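Local coordinates for protein aminotransferase, classes I and II (Silicibacter pomeroyi DSS-3, PDB 3H14) that probably catalyses the pyridoxal-phosphate-dependent transfer of an amino group from L-aspartate to 2-oxoglutarate, giving oxaloacetate and L-glutamate, at residues V38-T43 / S233-R238; G44-A49 / L272-C277; I206-K211 / A283-Y288. One frame throughout, in Å; residues are numbered along the deposited sequence.

Contact 1 of 3, residues V38-T43 / S233-R238; sequences VGQPGT and SMTGWR
Thr-43 and Ser-233 meet through their hydroxyls, OG1 of Thr-43 lying 2.6 Å from OG of Ser-233 in a probable hydrogen bond. Ser-233 OG stands anti to its own backbone N (chi1 -162°), which carries it across to Thr-43, and it is also hydrogen-bonded to Gly-44 O. A second polar link runs through water 1, which donates to Thr-43 O at 2.9 Å and accepts a hydrogen bond from Thr-235 N at 3.1 Å. The water thus bridges two backbones that have no direct bond to each other here.

Van der Waals packing centres on Thr-235, with a smaller part from Pro-41. The methyl CG2 of Thr-235 stands over the plane of the Gln-40 carboxamide, 3.7 Å from CD of Gln-40 and evenly placed between OE1 and NE2, with the two side chains crossing at about a right angle. Its other branch, OG1, comes 3.5 Å from CD of Pro-41. That hydroxyl has its polar partner elsewhere, in Ser-229 O, while Pro-41 CB faces Ser-233 OG at 4.0 Å.

The two segments are loops, and 233-238 contains a type II beta turn from Met-234 to Trp-237, closed by the bond from Trp-237 N to Met-234 O at 3.2 Å, with Gly-236 at its third position. The turn begins four residues after Lys-230, which falls at the position of the lysine that forms the cofactor Schiff base in aminotransferases of this family, and so probably does so here; its NZ is hydrogen-bonded to Gly-39 O.

The join is mixed: a hydroxyl pair and one water bridge are combined with small van der Waals contacts of Gln-40, Pro-41 and Thr-235, and part of its polar cohesion depends on an ordered water.

Contact 2 of 3, residues G44-A49 / L272-C277; sequences GAPRGA and LAALDC
Cys-277, which packs on Pro-46 and Gly-48, is placed by a type I beta turn whose closing bond, from Cys-277 N to Ala-274 O, is 2.9 Å long. The arrangement is a close helix-helix contact between small residues: the first turn of helix 47-57 packs against the C-terminal part of helix 265-274, and the turn leads on into helix 278-302, of which Cys-277 is the N-cap residue. Pro-46 is likewise the N-cap residue of helix 47-57, so two N-cap residues meet here, Pro-46 CB packing on Cys-277 CB at 3.7 Å. Glu-280, from the first turn of helix 278-302, accepts a hydrogen bond from Arg-47 N through OE1.

The tight pairing shows in the 4.8 Å between CA of Ala-49 and CA of Ala-274. Their methyls touch, Ala-49 CB lying 4.0 Å from Ala-274 CB, and CG of the Pro-46 ring meets that same Ala-274 methyl at 3.8 Å. Ala-273 points its CB toward the partner helix, where it rests against both Gly-48 O and CA of Ala-49.

Gly-48 offers bare backbone to the thiol. With SG anti to the carbonyl carbon (chi1 -64°), the sulfur of Cys-277 settles directly against it, 3.6 Å from CA of Gly-48 and 3.8 Å from N of Ala-49.

Contact 3 of 3, residues I206-K211 / A283-Y288; sequences IEYEAK and ANLDVY
Tyr-208 and Tyr-288 form the tight end of this contact, in which the loop between strands 196-200 and 223-227 packs on helix 278-302: the phenol oxygen OH of Tyr-208 comes within 3.3 Å of CB of Tyr-288, and the two side chains cross at about a right angle. Beside them, Ile-206 crosses Tyr-288 obliquely. Its CG2 branch, anti to the backbone N, touches CD2 of Tyr-288 at 3.8 Å, and its CD1 reaches CE2 of the same ring at 3.9 Å. Within the helix, Asn-284 O lies 3.6 Å above the plane of the Tyr-288 ring, displaced toward the rim, and Leu-285 CD1 sits at the edge.

Leu-285 completes this packed core. Its CG is anti to the backbone N (chi1 -175°), and its methyl CD1 stands 4.1 Å from CE2 of Tyr-208, while CD2 approaches Glu-207 O at 3.9 Å. The loose side lies beyond, where the loop leaves the helix and Glu-209 and Lys-211 are exposed to solvent.

The phenol oxygen of Tyr-208 is satisfied outside the two segments, by a hydrogen bond with Ala-313 O. No hydrogen bond spans the contact itself: between 206-211 and 283-288 the hold is van der Waals packing, to which the salt bridge of Glu-209 OE2 with Arg-292 adds a polar tie farther along the helix.

In the fold
From the N terminus, the chain passes through 38-43 and straight on into 44-49, the adjoining first segments of contacts 1 and 2. Contact 3 opens much later, at 206-211. Contact 1 then closes at 233-238, contact 2 at 272-277 and contact 3 at 283-288. Their loops all cross, since each pair of contacts has alternating segments. Contacts 1 and 2 touch through Met-234 and Trp-237 against Ala-45, and through Met-234 against Ala-274. Contacts 1 and 3 meet where Pro-41 reaches Tyr-288 and Thr-43 reaches Asn-284. Together they tie the early loop and helix 47-57 to helices 265-274 and 278-302 and to the loops flanking strand 223-227.

Contact 1 of 3, residues V38-T43 / S233-R238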
loop_
_atom_site.group_PDB
_atom_site.type_symbol
_atom_site.label_atom_id
_atom_site.label_comp_id
_atom_site.label_asym_id
_atom_site.label_seq_id
_atom_site.Cartn_x
_atom_site.Cartn_y
_atom_site.Cartn_z
ATOM N N VAL A 38 -7.028 -9.266 -3.265
ATOM C CA VAL A 38 -6.971 -8.527 -1.982
ATOM C C VAL A 38 -5.609 -7.926 -1.756
ATOM O O VAL A 38 -4.609 -8.479 -2.135
ATOM C CB VAL A 38 -7.363 -9.376 -0.754
ATOM C CG1 VAL A 38 -7.643 -8.443 0.450
ATOM C CG2 VAL A 38 -8.615 -10.246 -1.024
ATOM N N GLY A 39 -5.580 -6.748 -1.160
ATOM C CA GLY A 39 -4.342 -6.089 -0.900
ATOM C C GLY A 39 -3.944 -6.208 0.556
ATOM O O GLY A 39 -3.644 -5.214 1.176
ATOM N N GLN A 40 -3.961 -7.426 1.079
ATOM C CA GLN A 40 -3.694 -7.694 2.498
ATOM C C GLN A 40 -3.065 -9.063 2.592
ATOM O O GLN A 40 -3.384 -9.925 1.765
ATOM C CB GLN A 40 -4.980 -7.756 3.323
ATOM C CG GLN A 40 -6.056 -6.757 2.972
ATOM C CD GLN A 40 -7.381 -7.036 3.677
ATOM O OE1 GLN A 40 -7.688 -8.174 4.074
ATOM N NE2 GLN A 40 -8.176 -5.992 3.829
ATOM N N PRO A 41 -2.195 -9.285 3.591
ATOM C CA PRO A 41 -1.611 -10.598 3.783
ATOM C C PRO A 41 -2.640 -11.712 3.980
ATOM O O PRO A 41 -3.751 -11.470 4.474
ATOM C CB PRO A 41 -0.770 -10.426 5.049
ATOM C CG PRO A 41 -0.483 -9.001 5.113
ATOM C CD PRO A 41 -1.671 -8.312 4.570
ATOM N N GLY A 42 -2.269 -12.924 3.570
ATOM C CA GLY A 42 -3.092 -14.087 3.824
ATOM C C GLY A 42 -3.045 -14.468 5.310
ATOM O O GLY A 42 -3.921 -15.162 5.810
ATOM N N THR A 43 -2.041 -13.997 6.031
ATOM C CA THR A 43 -1.841 -14.410 7.409
ATOM C C THR A 43 -2.443 -13.417 8.388
ATOM O O THR A 43 -2.699 -12.274 8.060
ATOM C CB THR A 43 -0.356 -14.606 7.700
ATOM O OG1 THR A 43 0.372 -13.467 7.232
ATOM C CG2 THR A 43 0.146 -15.884 6.990
ATOM N N SER A 233 1.841 -8.053 9.376
ATOM C CA SER A 233 0.714 -8.986 9.252
ATOM C C SER A 233 -0.400 -8.738 10.253
ATOM O O SER A 233 -1.056 -9.684 10.672
ATOM C CB SER A 233 1.215 -10.434 9.352
ATOM O OG SER A 233 0.251 -11.355 8.824
HETATM N N MSE A 234 -0.652 -7.470 10.598
HETATM C CA MSE A 234 -1.733 -7.116 11.504
HETATM C C MSE A 234 -2.816 -6.275 10.845
HETATM O O MSE A 234 -3.327 -5.307 11.419
HETATM C CB MSE A 234 -1.157 -6.402 12.738
HETATM C CG MSE A 234 -0.275 -7.285 13.511
HETATM SE SE MSE A 234 0.513 -6.400 15.035
HETATM C CE MSE A 234 -1.134 -5.928 15.933
ATOM N N THR A 235 -3.192 -6.647 9.618
ATOM C CA THR A 235 -4.354 -6.061 8.997
ATOM C C THR A 235 -5.546 -6.292 9.917
ATOM O O THR A 235 -5.713 -7.361 10.469
ATOM C CB THR A 235 -4.629 -6.687 7.573
ATOM O OG1 THR A 235 -3.620 -6.232 6.654
ATOM C CG2 THR A 235 -6.031 -6.317 7.069
ATOM N N GLY A 236 -6.339 -5.261 10.118
ATOM C CA GLY A 236 -7.538 -5.373 10.938
ATOM C C GLY A 236 -7.354 -4.831 12.350
ATOM O O GLY A 236 -8.320 -4.622 13.064
ATOM N N TRP A 237 -6.115 -4.613 12.763
ATOM C CA TRP A 237 -5.796 -4.201 14.146
ATOM C C TRP A 237 -5.733 -2.685 14.348
ATOM O O TRP A 237 -5.649 -2.194 15.476
ATOM C CB TRP A 237 -4.470 -4.841 14.552
ATOM C CG TRP A 237 -4.593 -6.330 14.787
ATOM C CD1 TRP A 237 -4.415 -7.315 13.881
ATOM C CD2 TRP A 237 -4.887 -6.985 16.037
ATOM N NE1 TRP A 237 -4.580 -8.546 14.471
ATOM C CE2 TRP A 237 -4.868 -8.371 15.794
ATOM C CE3 TRP A 237 -5.166 -6.525 17.332
ATOM C CZ2 TRP A 237 -5.157 -9.311 16.784
ATOM C CZ3 TRP A 237 -5.449 -7.453 18.324
ATOM C CH2 TRP A 237 -5.418 -8.840 18.050
ATOM N N ARG A 238 -5.772 -1.935 13.255
ATOM C CA ARG A 238 -5.787 -0.458 13.302
ATOM C C ARG A 238 -4.637 0.119 14.105
ATOM O O ARG A 238 -4.823 0.873 15.061
ATOM C CB ARG A 238 -7.139 0.083 13.793
HETATM O O HOH W 1 -2.674 -9.340 8.185
#

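Contact 2 of 3, residues G44-A49 / L272-C277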
loop_
_atom_site.group_PDB
_atom_site.type_symbol
_atom_site.label_atom_id
_atom_site.label_comp_id
_atom_site.label_asym_id
_atom_site.label_seq_id
_atom_site.Cartn_x
_atom_site.Cartn_y
_atom_site.Cartn_z
ATOM N N GLY A 44 -2.711 -13.900 9.589
ATOM C CA GLY A 44 -3.064 -13.026 10.693
ATOM C C GLY A 44 -1.849 -12.557 11.474
ATOM O O GLY A 44 -0.702 -12.784 11.091
ATOM N N ALA A 45 -2.114 -11.906 12.599
ATOM C CA ALA A 45 -1.054 -11.425 13.479
ATOM C C ALA A 45 -0.124 -12.555 13.894
ATOM O O ALA A 45 -0.560 -13.697 14.130
ATOM C CB ALA A 45 -1.627 -10.739 14.697
ATOM N N PRO A 46 1.169 -12.254 13.995
ATOM C CA PRO A 46 2.106 -13.294 14.366
ATOM C C PRO A 46 1.828 -13.854 15.777
ATOM O O PRO A 46 1.264 -13.171 16.629
ATOM C CB PRO A 46 3.453 -12.597 14.285
ATOM C CG PRO A 46 3.145 -11.147 14.418
ATOM C CD PRO A 46 1.816 -10.945 13.818
ATOM N N ARG A 47 2.185 -15.111 15.992
ATOM C CA ARG A 47 1.872 -15.807 17.259
ATOM C C ARG A 47 2.340 -15.044 18.511
ATOM O O ARG A 47 1.605 -14.967 19.479
ATOM C CB ARG A 47 2.464 -17.221 17.261
ATOM N N GLY A 48 3.542 -14.466 18.464
ATOM C CA GLY A 48 4.087 -13.667 19.583
ATOM C C GLY A 48 3.259 -12.433 19.922
ATOM O O GLY A 48 3.086 -12.082 21.086
ATOM N N ALA A 49 2.750 -11.767 18.896
ATOM C CA ALA A 49 1.801 -10.685 19.067
ATOM C C ALA A 49 0.515 -11.149 19.745
ATOM O O ALA A 49 0.012 -10.485 20.645
ATOM C CB ALA A 49 1.485 -10.027 17.685
ATOM N N LEU A 272 3.957 -4.025 19.533
ATOM C CA LEU A 272 5.219 -4.098 20.239
ATOM C C LEU A 272 5.839 -5.475 20.133
ATOM O O LEU A 272 7.034 -5.629 19.832
ATOM C CB LEU A 272 4.995 -3.746 21.721
ATOM C CG LEU A 272 6.207 -3.708 22.637
ATOM C CD1 LEU A 272 7.305 -2.819 22.066
ATOM C CD2 LEU A 272 5.723 -3.221 24.041
ATOM N N ALA A 273 5.032 -6.490 20.387
ATOM C CA ALA A 273 5.516 -7.860 20.332
ATOM C C ALA A 273 5.807 -8.315 18.885
ATOM O O ALA A 273 6.778 -9.024 18.646
ATOM C CB ALA A 273 4.517 -8.790 21.006
ATOM N N ALA A 274 4.957 -7.919 17.939
ATOM C CA ALA A 274 5.095 -8.320 16.521
ATOM C C ALA A 274 6.451 -7.941 15.979
ATOM O O ALA A 274 7.057 -8.680 15.174
ATOM C CB ALA A 274 4.021 -7.658 15.693
ATOM N N LEU A 275 6.950 -6.799 16.453
ATOM C CA LEU A 275 8.258 -6.295 16.033
ATOM C C LEU A 275 9.402 -7.254 16.359
ATOM O O LEU A 275 10.457 -7.211 15.723
ATOM C CB LEU A 275 8.504 -4.914 16.651
ATOM C CG LEU A 275 7.742 -3.779 15.954
ATOM C CD1 LEU A 275 7.404 -2.624 16.920
ATOM C CD2 LEU A 275 8.548 -3.293 14.747
ATOM N N ASP A 276 9.201 -8.119 17.353
ATOM C CA ASP A 276 10.205 -9.146 17.678
ATOM C C ASP A 276 9.887 -10.536 17.105
ATOM O O ASP A 276 10.602 -11.493 17.407
ATOM C CB ASP A 276 10.395 -9.241 19.177
ATOM C CG ASP A 276 10.969 -7.987 19.756
ATOM O OD1 ASP A 276 11.864 -7.391 19.113
ATOM O OD2 ASP A 276 10.508 -7.589 20.840
ATOM N N CYS A 277 8.850 -10.651 16.269
ATOM C CA CYS A 277 8.463 -11.942 15.652
ATOM C C CYS A 277 9.135 -12.160 14.292
ATOM O O CYS A 277 8.519 -12.647 13.337
ATOM C CB CYS A 277 6.940 -12.052 15.506
ATOM S SG CYS A 277 6.028 -12.079 17.060
#

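Contact 3 of 3, residues I206-K211 / A283-Y288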
loop_
_atom_site.group_PDB
_atom_site.type_symbol
_atom_site.label_atom_id
_atom_site.label_comp_id
_atom_site.label_asym_id
_atom_site.label_seq_id
_atom_site.Cartn_x
_atom_site.Cartn_y
_atom_site.Cartn_z
ATOM N N ILE A 206 8.534 -6.088 2.954
ATOM C CA ILE A 206 8.158 -7.009 1.879
ATOM C C ILE A 206 8.948 -6.693 0.597
ATOM O O ILE A 206 8.491 -5.991 -0.354
ATOM C CB ILE A 206 6.624 -7.024 1.618
ATOM C CG1 ILE A 206 5.897 -7.399 2.907
ATOM C CG2 ILE A 206 6.293 -8.070 0.516
ATOM C CD1 ILE A 206 4.377 -7.338 2.818
ATOM N N GLU A 207 10.167 -7.208 0.608
ATOM C CA GLU A 207 11.188 -6.815 -0.346
ATOM C C GLU A 207 11.945 -8.057 -0.774
ATOM O O GLU A 207 12.093 -8.984 0.009
ATOM C CB GLU A 207 12.140 -5.856 0.329
ATOM C CG GLU A 207 11.516 -4.579 0.826
ATOM C CD GLU A 207 12.445 -3.848 1.762
ATOM O OE1 GLU A 207 13.671 -3.878 1.486
ATOM O OE2 GLU A 207 11.957 -3.293 2.791
ATOM N N TYR A 208 12.395 -8.072 -2.015
ATOM C CA TYR A 208 12.937 -9.279 -2.652
ATOM C C TYR A 208 14.436 -9.072 -2.871
ATOM O O TYR A 208 15.216 -9.365 -1.959
ATOM C CB TYR A 208 12.142 -9.597 -3.929
ATOM C CG TYR A 208 10.697 -9.836 -3.551
ATOM C CD1 TYR A 208 9.714 -8.913 -3.861
ATOM C CD2 TYR A 208 10.348 -10.920 -2.776
ATOM C CE1 TYR A 208 8.407 -9.081 -3.436
ATOM C CE2 TYR A 208 9.049 -11.112 -2.357
ATOM C CZ TYR A 208 8.071 -10.199 -2.704
ATOM O OH TYR A 208 6.778 -10.387 -2.287
ATOM N N GLU A 209 14.842 -8.491 -3.998
ATOM C CA GLU A 209 16.275 -8.174 -4.192
ATOM C C GLU A 209 16.611 -6.682 -4.028
ATOM O O GLU A 209 17.663 -6.356 -3.520
ATOM C CB GLU A 209 16.814 -8.752 -5.511
ATOM C CG GLU A 209 15.852 -8.758 -6.631
ATOM C CD GLU A 209 15.030 -10.034 -6.755
ATOM O OE1 GLU A 209 15.119 -10.954 -5.901
ATOM O OE2 GLU A 209 14.295 -10.101 -7.761
ATOM N N ALA A 210 15.699 -5.778 -4.391
ATOM C CA ALA A 210 15.896 -4.347 -4.157
ATOM C C ALA A 210 15.677 -3.956 -2.687
ATOM O O ALA A 210 14.697 -4.340 -2.087
ATOM C CB ALA A 210 14.969 -3.545 -5.045
ATOM N N LYS A 211 16.587 -3.172 -2.120
ATOM C CA LYS A 211 16.470 -2.715 -0.738
ATOM C C LYS A 211 15.580 -1.457 -0.680
ATOM O O LYS A 211 15.789 -0.508 -1.435
ATOM C CB LYS A 211 17.866 -2.412 -0.184
ATOM C CG LYS A 211 17.920 -1.952 1.234
ATOM C CD LYS A 211 17.449 -2.974 2.219
ATOM C CE LYS A 211 17.355 -2.366 3.621
ATOM N NZ LYS A 211 16.128 -1.519 3.741
ATOM N N ALA A 283 9.180 -15.973 7.590
ATOM C CA ALA A 283 8.577 -17.178 7.003
ATOM C C ALA A 283 7.479 -16.788 6.027
ATOM O O ALA A 283 7.370 -17.350 4.916
ATOM C CB ALA A 283 8.016 -18.061 8.079
ATOM N N ASN A 284 6.651 -15.833 6.446
ATOM C CA ASN A 284 5.659 -15.229 5.559
ATOM C C ASN A 284 6.358 -14.686 4.344
ATOM O O ASN A 284 5.900 -14.884 3.254
ATOM C CB ASN A 284 4.931 -14.065 6.224
ATOM C CG ASN A 284 4.126 -14.463 7.456
ATOM O OD1 ASN A 284 3.804 -15.629 7.678
ATOM N ND2 ASN A 284 3.787 -13.467 8.261
ATOM N N LEU A 285 7.457 -13.968 4.517
ATOM C CA LEU A 285 8.182 -13.439 3.351
ATOM C C LEU A 285 8.762 -14.529 2.431
ATOM O O LEU A 285 8.797 -14.365 1.210
ATOM C CB LEU A 285 9.264 -12.482 3.785
ATOM C CG LEU A 285 9.998 -11.773 2.641
ATOM C CD1 LEU A 285 9.041 -10.967 1.777
ATOM C CD2 LEU A 285 11.086 -10.875 3.214
ATOM N N ASP A 286 9.217 -15.638 3.010
ATOM C CA ASP A 286 9.659 -16.797 2.202
ATOM C C ASP A 286 8.535 -17.288 1.310
ATOM O O ASP A 286 8.754 -17.655 0.155
ATOM C CB ASP A 286 10.165 -17.970 3.075
ATOM C CG ASP A 286 11.442 -17.644 3.847
ATOM O OD1 ASP A 286 12.215 -16.748 3.425
ATOM O OD2 ASP A 286 11.659 -18.272 4.911
ATOM N N VAL A 287 7.317 -17.289 1.836
ATOM C CA VAL A 287 6.164 -17.627 1.046
ATOM C C VAL A 287 5.959 -16.636 -0.108
ATOM O O VAL A 287 5.768 -17.031 -1.244
ATOM C CB VAL A 287 4.900 -17.720 1.918
ATOM C CG1 VAL A 287 3.709 -17.901 1.055
ATOM C CG2 VAL A 287 5.031 -18.922 2.917
ATOM N N TYR A 288 6.042 -15.348 0.175
ATOM C CA TYR A 288 5.917 -14.362 -0.902
ATOM C C TYR A 288 7.022 -14.559 -1.951
ATOM O O TYR A 288 6.752 -14.437 -3.134
ATOM C CB TYR A 288 5.994 -12.928 -0.379
ATOM C CG TYR A 288 4.984 -12.516 0.678
ATOM C CD1 TYR A 288 3.692 -12.970 0.661
ATOM C CD2 TYR A 288 5.331 -11.610 1.660
ATOM C CE1 TYR A 288 2.792 -12.567 1.646
ATOM C CE2 TYR A 288 4.447 -11.202 2.622
ATOM C CZ TYR A 288 3.189 -11.664 2.607
ATOM O OH TYR A 288 2.305 -11.282 3.585
#